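Local coordinates for apoptosis regulator Bcl-2 homolog (Canarypox virus, PDB 5WOS), which inhibits apoptosis of the host cell, probably by binding BH3-containing proteins such as BAK1, BAX, BIM, BID and PUMA, at residues Thr18-Ile23 with Ile124-Leu129; Glu63-Ile68 with Gly102-Lys107. All coordinates share one frame; numbering follows the deposited sequence.

From the N terminus, helix 14-32 comes first and carries 18-23, whose partner 124-129 lies about a hundred residues later on helix 121-138. Interaction 1 thus closes a loop that takes in most of the chain and ties its first helix to its last. Interaction 2 is nested inside that loop: 63-68, near the end of helix 43-69, meets 102-107 on helix 92-112, with helix 78-86 in the intervening chain. Interaction 1 is buried near the middle of the molecule, whereas interaction 2 lies further out, beside the bound peptide. Their centres are about 17 Å apart, and the nearest atoms stay about 5 Å apart without touching.

Interaction 1: Thr18-Ile23 with Ile124-Leu129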
ATOM      1  N   THR A  18     -14.148   1.625   0.454  1.00 40.28           N
ATOM      2  CA  THR A  18     -13.820   1.527  -0.966  1.00 39.92           C
ATOM      3  C   THR A  18     -12.339   1.216  -1.156  1.00 35.21           C
ATOM      4  O   THR A  18     -11.971   0.389  -1.996  1.00 34.93           O
ATOM      5  CB  THR A  18     -14.197   2.824  -1.695  1.00 44.60           C
ATOM      6  OG1 THR A  18     -15.599   3.085  -1.533  1.00 47.64           O
ATOM      7  CG2 THR A  18     -13.897   2.712  -3.192  1.00 36.32           C
ATOM      8  N   ILE A  19     -11.472   1.869  -0.382  1.00 36.29           N
ATOM      9  CA  ILE A  19     -10.041   1.596  -0.468  1.00 37.75           C
ATOM     10  C   ILE A  19      -9.702   0.281   0.223  1.00 36.90           C
ATOM     11  O   ILE A  19      -8.953  -0.541  -0.312  1.00 36.48           O
ATOM     12  CB  ILE A  19      -9.243   2.775   0.123  1.00 42.78           C
ATOM     13  CG1 ILE A  19      -9.218   3.940  -0.871  1.00 42.50           C
ATOM     14  CG2 ILE A  19      -7.817   2.357   0.503  1.00 39.25           C
ATOM     15  CD1 ILE A  19      -9.960   5.139  -0.394  1.00 39.10           C
ATOM     16  N   LEU A  20     -10.253   0.059   1.419  1.00 40.04           N
ATOM     17  CA  LEU A  20      -9.904  -1.127   2.195  1.00 33.12           C
ATOM     18  C   LEU A  20     -10.221  -2.409   1.435  1.00 34.38           C
ATOM     19  O   LEU A  20      -9.442  -3.366   1.473  1.00 36.77           O
ATOM     20  CB  LEU A  20     -10.638  -1.100   3.537  1.00 31.85           C
ATOM     21  CG  LEU A  20     -10.464  -2.312   4.457  1.00 34.67           C
ATOM     22  CD1 LEU A  20      -9.061  -2.372   5.048  1.00 36.54           C
ATOM     23  CD2 LEU A  20     -11.503  -2.273   5.556  1.00 41.92           C
ATOM     24  N   ASN A  21     -11.363  -2.455   0.746  1.00 39.63           N
ATOM     25  CA  ASN A  21     -11.741  -3.671   0.029  1.00 42.40           C
ATOM     26  C   ASN A  21     -10.640  -4.120  -0.928  1.00 38.40           C
ATOM     27  O   ASN A  21     -10.357  -5.318  -1.041  1.00 40.31           O
ATOM     28  CB  ASN A  21     -13.048  -3.455  -0.732  1.00 33.60           C
ATOM     29  CG  ASN A  21     -13.455  -4.668  -1.542  1.00 46.40           C
ATOM     30  OD1 ASN A  21     -13.328  -4.687  -2.768  1.00 39.26           O
ATOM     31  ND2 ASN A  21     -13.937  -5.698  -0.855  1.00 44.03           N
ATOM     32  N   ILE A  22     -10.007  -3.174  -1.621  1.00 34.85           N
ATOM     33  CA  ILE A  22      -8.970  -3.525  -2.587  1.00 36.18           C
ATOM     34  C   ILE A  22      -7.669  -3.890  -1.885  1.00 38.93           C
ATOM     35  O   ILE A  22      -7.015  -4.878  -2.240  1.00 38.90           O
ATOM     36  CB  ILE A  22      -8.784  -2.365  -3.580  1.00 37.61           C
ATOM     37  CG1 ILE A  22      -9.857  -2.445  -4.664  1.00 35.78           C
ATOM     38  CG2 ILE A  22      -7.392  -2.381  -4.208  1.00 32.42           C
ATOM     39  CD1 ILE A  22     -10.122  -1.134  -5.318  1.00 45.17           C
ATOM     40  N   ILE A  23      -7.264  -3.101  -0.888  1.00 36.33           N
ATOM     41  CA  ILE A  23      -6.035  -3.402  -0.164  1.00 34.12           C
ATOM     42  C   ILE A  23      -6.160  -4.735   0.561  1.00 33.72           C
ATOM     43  O   ILE A  23      -5.235  -5.556   0.548  1.00 31.78           O
ATOM     44  CB  ILE A  23      -5.700  -2.260   0.814  1.00 36.06           C
ATOM     45  CG1 ILE A  23      -5.522  -0.942   0.057  1.00 33.34           C
ATOM     46  CG2 ILE A  23      -4.442  -2.600   1.609  1.00 35.90           C
ATOM     47  CD1 ILE A  23      -5.303   0.253   0.952  1.00 40.06           C
ATOM     48  N   ILE A 124      -4.401  -0.654   8.924  1.00 44.30           N
ATOM     49  CA  ILE A 124      -3.364   0.258   9.400  1.00 46.96           C
ATOM     50  C   ILE A 124      -2.921   1.206   8.290  1.00 55.21           C
ATOM     51  O   ILE A 124      -2.754   2.412   8.520  1.00 43.91           O
ATOM     52  CB  ILE A 124      -2.175  -0.532   9.978  1.00 50.55           C
ATOM     53  CG1 ILE A 124      -2.601  -1.262  11.254  1.00 52.47           C
ATOM     54  CG2 ILE A 124      -0.996   0.403  10.274  1.00 51.22           C
ATOM     55  CD1 ILE A 124      -1.547  -2.195  11.822  1.00 65.92           C
ATOM     56  N   ILE A 125      -2.707   0.690   7.078  1.00 51.17           N
ATOM     57  CA  ILE A 125      -2.274   1.578   6.004  1.00 45.01           C
ATOM     58  C   ILE A 125      -3.457   2.367   5.455  1.00 45.04           C
ATOM     59  O   ILE A 125      -3.332   3.561   5.168  1.00 46.01           O
ATOM     60  CB  ILE A 125      -1.526   0.807   4.896  1.00 37.77           C
ATOM     61  CG1 ILE A 125      -2.468  -0.005   4.006  1.00 47.53           C
ATOM     62  CG2 ILE A 125      -0.463  -0.108   5.500  1.00 43.21           C
ATOM     63  CD1 ILE A 125      -1.790  -0.471   2.739  1.00 55.23           C
ATOM     64  N   THR A 126      -4.626   1.734   5.336  1.00 40.20           N
ATOM     65  CA  THR A 126      -5.816   2.470   4.921  1.00 39.02           C
ATOM     66  C   THR A 126      -6.099   3.623   5.876  1.00 43.33           C
ATOM     67  O   THR A 126      -6.469   4.723   5.445  1.00 39.67           O
ATOM     68  CB  THR A 126      -7.024   1.534   4.846  1.00 37.97           C
ATOM     69  OG1 THR A 126      -6.690   0.370   4.082  1.00 40.44           O
ATOM     70  CG2 THR A 126      -8.205   2.234   4.187  1.00 36.71           C
ATOM     71  N   GLU A 127      -5.928   3.388   7.179  1.00 40.24           N
ATOM     72  CA  GLU A 127      -6.055   4.468   8.153  1.00 42.10           C
ATOM     73  C   GLU A 127      -5.003   5.544   7.918  1.00 43.41           C
ATOM     74  O   GLU A 127      -5.328   6.733   7.812  1.00 42.98           O
ATOM     75  CB  GLU A 127      -5.935   3.912   9.573  1.00 42.76           C
ATOM     76  CG  GLU A 127      -7.263   3.590  10.233  1.00 51.26           C
ATOM     77  CD  GLU A 127      -7.101   3.133  11.671  1.00 75.69           C
ATOM     78  OE1 GLU A 127      -7.494   1.986  11.978  1.00 71.78           O
ATOM     79  OE2 GLU A 127      -6.569   3.914  12.493  1.00 69.49           O
ATOM     80  N   SER A 128      -3.729   5.146   7.851  1.00 42.60           N
ATOM     81  CA  SER A 128      -2.663   6.110   7.598  1.00 36.78           C
ATOM     82  C   SER A 128      -2.873   6.821   6.268  1.00 40.42           C
ATOM     83  O   SER A 128      -2.634   8.029   6.156  1.00 41.77           O
ATOM     84  CB  SER A 128      -1.305   5.411   7.616  1.00 35.76           C
ATOM     85  OG  SER A 128      -1.137   4.639   8.791  1.00 38.56           O
ATOM     86  N   LEU A 129      -3.318   6.088   5.247  1.00 38.61           N
ATOM     87  CA  LEU A 129      -3.524   6.691   3.935  1.00 37.00           C
ATOM     88  C   LEU A 129      -4.627   7.742   3.987  1.00 42.03           C
ATOM     89  O   LEU A 129      -4.470   8.853   3.472  1.00 52.79           O
ATOM     90  CB  LEU A 129      -3.860   5.601   2.913  1.00 38.74           C
ATOM     91  CG  LEU A 129      -3.184   5.589   1.542  1.00 47.16           C
ATOM     92  CD1 LEU A 129      -1.676   5.750   1.632  1.00 41.74           C
ATOM     93  CD2 LEU A 129      -3.517   4.274   0.857  1.00 54.54           C
TER
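No aromatic ring carries the contact between 18-23 and 124-129; the flat group to note is the peptide carbonyl of I124, gripped twice. S128 N reaches I124 O along the helix, and S128 OG comes in above the carbonyl plane, 26° out of it, at 2.8 Å from I124 O. The interface itself is made of branched side chains between segments whose axes run at 144° to each other; the backbones come nearest at L20 and T126. T126 sits at the middle with its two branches divided. Its CG2 is anti to the backbone N; the T126 and I19 side chains slide past each other in opposite directions, and T126 CG2 meets I19 CG2 at 3.7 Å. T126 OG1, beside the backbone N, touches I23 CD1 at 3.4 Å and lies near L20 CD1, the L20 chain crossing at about a right angle. This buried hydroxyl is satisfied within its own helix by the carbonyl of P122. I125 holds CG1 in the crowded position (chi1 75°), which swings CD1 across to I23 CG2, 3.6 Å away; F27 and I78 also pack on I125. L129 CD2 meets I23 CD1 more loosely, at 4.4 Å. Apolar packing of the first helix, 14-32, against helix 121-138 in this way belongs to the buried interior of the all-helical Bcl-2 fold.

Interaction 2: Glu63-Ile68 with Gly102-Lys107; sequences EFRKDI and GAYVTK
Y104 is the bump that joins these helices, and it accounts for the largest share of the buried surface. With CG anti to the backbone N (chi1 179°), its ring projects from helix 92-112 into a hollow on helix 43-69 bounded by I61, F64, R65 and I68, as a knob enters a hole. F64 CB forms one wall, 3.6 Å from Y104 CD2, and the two side chains slide past each other in opposite directions, so that F64 CD2 comes back to Y104 CB. I68 makes another wall: its extended CG1 arm (chi1 -174°) brings CD1 to 3.9 Å from Y104 CE2, and the same methyl bridges to V105 CG2 at 4.2 Å. At the tip of the ring, Y104 OH rests against the start of the R65 side chain, 3.5 Å from R65 CB, while the guanidinium runs on away from the contact. The axes of the two segments cross at -63° and pass 10.9 Å apart, a spacing bridged by the large ring and, beside it, by I68 reaching V105. F64 serves two surfaces: its ring packs edge-to-face with F101 and also touches an apolar side chain of the bound peptide, so F64 links this contact to the lining of the peptide-binding groove. D67, one turn on from E63, faces the peptide too. Between the two segments themselves the chemistry is almost wholly apolar, the nearest atoms of 63-68 to the phenol oxygen being carbons of R65, consistent with shape fit, rather than polar pairing, holding these two segments together.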
ATOM      1  N   GLU A  63      15.368  -4.112  -2.404  1.00 54.30           N
ATOM      2  CA  GLU A  63      15.483  -2.935  -1.549  1.00 54.40           C
ATOM      3  C   GLU A  63      14.568  -3.046  -0.338  1.00 55.57           C
ATOM      4  O   GLU A  63      14.977  -2.742   0.790  1.00 52.83           O
ATOM      5  CB  GLU A  63      15.171  -1.670  -2.348  1.00 64.94           C
ATOM      6  CG  GLU A  63      16.345  -1.148  -3.161  1.00 85.69           C
ATOM      7  CD  GLU A  63      17.531  -0.759  -2.291  1.00 91.99           C
ATOM      8  OE1 GLU A  63      17.334   0.008  -1.324  1.00 81.27           O
ATOM      9  OE2 GLU A  63      18.655  -1.231  -2.565  1.00 92.67           O
ATOM     10  N   PHE A  64      13.322  -3.476  -0.551  1.00 54.95           N
ATOM     11  CA  PHE A  64      12.409  -3.679   0.568  1.00 49.63           C
ATOM     12  C   PHE A  64      13.009  -4.622   1.608  1.00 51.00           C
ATOM     13  O   PHE A  64      12.884  -4.385   2.815  1.00 54.68           O
ATOM     14  CB  PHE A  64      11.077  -4.238   0.067  1.00 49.34           C
ATOM     15  CG  PHE A  64      10.247  -3.260  -0.727  1.00 44.23           C
ATOM     16  CD1 PHE A  64      10.614  -1.930  -0.853  1.00 43.61           C
ATOM     17  CD2 PHE A  64       9.076  -3.683  -1.338  1.00 40.67           C
ATOM     18  CE1 PHE A  64       9.835  -1.046  -1.577  1.00 47.11           C
ATOM     19  CE2 PHE A  64       8.291  -2.806  -2.064  1.00 43.06           C
ATOM     20  CZ  PHE A  64       8.670  -1.484  -2.183  1.00 44.48           C
ATOM     21  N   ARG A  65      13.647  -5.706   1.156  1.00 55.29           N
ATOM     22  CA  ARG A  65      14.250  -6.672   2.074  1.00 54.18           C
ATOM     23  C   ARG A  65      15.359  -6.043   2.909  1.00 59.02           C
ATOM     24  O   ARG A  65      15.550  -6.409   4.075  1.00 63.13           O
ATOM     25  CB  ARG A  65      14.799  -7.860   1.286  1.00 64.19           C
ATOM     26  CG  ARG A  65      15.226  -9.053   2.135  1.00 65.08           C
ATOM     27  CD  ARG A  65      15.838 -10.137   1.256  1.00 71.53           C
ATOM     28  NE  ARG A  65      15.690 -11.478   1.826  1.00 98.35           N
ATOM     29  CZ  ARG A  65      16.660 -12.192   2.398  1.00106.04           C
ATOM     30  NH1 ARG A  65      16.389 -13.401   2.874  1.00 91.37           N
ATOM     31  NH2 ARG A  65      17.896 -11.718   2.496  1.00 96.24           N
ATOM     32  N   LYS A  66      16.117  -5.111   2.330  1.00 59.82           N
ATOM     33  CA  LYS A  66      17.190  -4.466   3.081  1.00 61.75           C
ATOM     34  C   LYS A  66      16.630  -3.452   4.069  1.00 61.27           C
ATOM     35  O   LYS A  66      16.988  -3.457   5.253  1.00 68.90           O
ATOM     36  CB  LYS A  66      18.165  -3.792   2.120  1.00 56.34           C
ATOM     37  CG  LYS A  66      18.784  -4.731   1.113  1.00 55.76           C
ATOM     38  CD  LYS A  66      19.831  -3.996   0.319  1.00 54.67           C
ATOM     39  CE  LYS A  66      20.284  -4.781  -0.887  1.00 62.27           C
ATOM     40  NZ  LYS A  66      21.005  -3.885  -1.834  1.00 85.99           N
ATOM     41  N   ASP A  67      15.744  -2.572   3.597  1.00 60.41           N
ATOM     42  CA  ASP A  67      15.170  -1.547   4.462  1.00 68.13           C
ATOM     43  C   ASP A  67      14.401  -2.164   5.624  1.00 67.64           C
ATOM     44  O   ASP A  67      14.339  -1.581   6.711  1.00 67.86           O
ATOM     45  CB  ASP A  67      14.243  -0.636   3.652  1.00 74.26           C
ATOM     46  CG  ASP A  67      14.913  -0.041   2.424  1.00 72.16           C
ATOM     47  OD1 ASP A  67      16.128   0.258   2.473  1.00 78.02           O
ATOM     48  OD2 ASP A  67      14.216   0.131   1.405  1.00 73.78           O
ATOM     49  N   ILE A  68      13.818  -3.345   5.414  1.00 64.24           N
ATOM     50  CA  ILE A  68      12.982  -3.968   6.436  1.00 68.45           C
ATOM     51  C   ILE A  68      13.843  -4.577   7.537  1.00 75.75           C
ATOM     52  O   ILE A  68      13.514  -4.480   8.726  1.00 69.12           O
ATOM     53  CB  ILE A  68      12.053  -5.012   5.785  1.00 77.13           C
ATOM     54  CG1 ILE A  68      11.068  -5.585   6.799  1.00 64.32           C
ATOM     55  CG2 ILE A  68      12.857  -6.132   5.162  1.00 76.56           C
ATOM     56  CD1 ILE A  68       9.938  -6.338   6.136  1.00 73.88           C
ATOM     57  N   GLY A 102       3.474  -2.091   1.805  1.00 33.01           N
ATOM     58  CA  GLY A 102       2.598  -2.656   2.815  1.00 38.32           C
ATOM     59  C   GLY A 102       2.358  -4.138   2.597  1.00 41.45           C
ATOM     60  O   GLY A 102       2.398  -4.930   3.543  1.00 38.35           O
ATOM     61  N   ALA A 103       2.116  -4.534   1.343  1.00 37.07           N
ATOM     62  CA  ALA A 103       1.914  -5.946   1.037  1.00 34.64           C
ATOM     63  C   ALA A 103       3.137  -6.772   1.418  1.00 36.49           C
ATOM     64  O   ALA A 103       3.007  -7.850   2.008  1.00 44.34           O
ATOM     65  CB  ALA A 103       1.594  -6.121  -0.446  1.00 47.11           C
ATOM     66  N   TYR A 104       4.335  -6.281   1.092  1.00 41.36           N
ATOM     67  CA  TYR A 104       5.546  -7.029   1.414  1.00 44.20           C
ATOM     68  C   TYR A 104       5.683  -7.222   2.920  1.00 43.85           C
ATOM     69  O   TYR A 104       5.953  -8.332   3.393  1.00 44.97           O
ATOM     70  CB  TYR A 104       6.779  -6.319   0.853  1.00 44.95           C
ATOM     71  CG  TYR A 104       8.063  -7.038   1.189  1.00 51.35           C
ATOM     72  CD1 TYR A 104       8.308  -8.311   0.700  1.00 59.49           C
ATOM     73  CD2 TYR A 104       9.021  -6.455   2.008  1.00 53.37           C
ATOM     74  CE1 TYR A 104       9.475  -8.983   1.004  1.00 73.12           C
ATOM     75  CE2 TYR A 104      10.196  -7.121   2.320  1.00 58.97           C
ATOM     76  CZ  TYR A 104      10.415  -8.385   1.814  1.00 68.52           C
ATOM     77  OH  TYR A 104      11.574  -9.061   2.115  1.00 74.96           O
ATOM     78  N   VAL A 105       5.512  -6.144   3.689  1.00 42.79           N
ATOM     79  CA  VAL A 105       5.582  -6.243   5.147  1.00 40.60           C
ATOM     80  C   VAL A 105       4.607  -7.298   5.650  1.00 43.76           C
ATOM     81  O   VAL A 105       4.948  -8.139   6.492  1.00 47.29           O
ATOM     82  CB  VAL A 105       5.309  -4.870   5.789  1.00 36.40           C
ATOM     83  CG1 VAL A 105       4.924  -5.009   7.261  1.00 44.68           C
ATOM     84  CG2 VAL A 105       6.529  -3.979   5.657  1.00 34.23           C
ATOM     85  N   THR A 106       3.375  -7.267   5.140  1.00 47.09           N
ATOM     86  CA  THR A 106       2.366  -8.226   5.575  1.00 45.28           C
ATOM     87  C   THR A 106       2.845  -9.654   5.346  1.00 46.38           C
ATOM     88  O   THR A 106       2.775 -10.497   6.248  1.00 44.16           O
ATOM     89  CB  THR A 106       1.049  -7.966   4.839  1.00 37.93           C
ATOM     90  OG1 THR A 106       0.668  -6.594   5.006  1.00 46.07           O
ATOM     91  CG2 THR A 106      -0.059  -8.847   5.383  1.00 39.10           C
ATOM     92  N   LYS A 107       3.339  -9.947   4.141  1.00 45.81           N
ATOM     93  CA  LYS A 107       3.902 -11.267   3.884  1.00 51.87           C
ATOM     94  C   LYS A 107       5.049 -11.561   4.842  1.00 49.46           C
ATOM     95  O   LYS A 107       5.161 -12.673   5.368  1.00 58.36           O
ATOM     96  CB  LYS A 107       4.380 -11.369   2.435  1.00 49.11           C
ATOM     97  CG  LYS A 107       4.102 -12.718   1.766  1.00 46.46           C
ATOM     98  CD  LYS A 107       5.177 -13.062   0.742  1.00 52.27           C
ATOM     99  CE  LYS A 107       4.656 -13.983  -0.350  1.00 57.64           C
ATOM    100  NZ  LYS A 107       4.073 -15.240   0.193  1.00 65.03           N
TER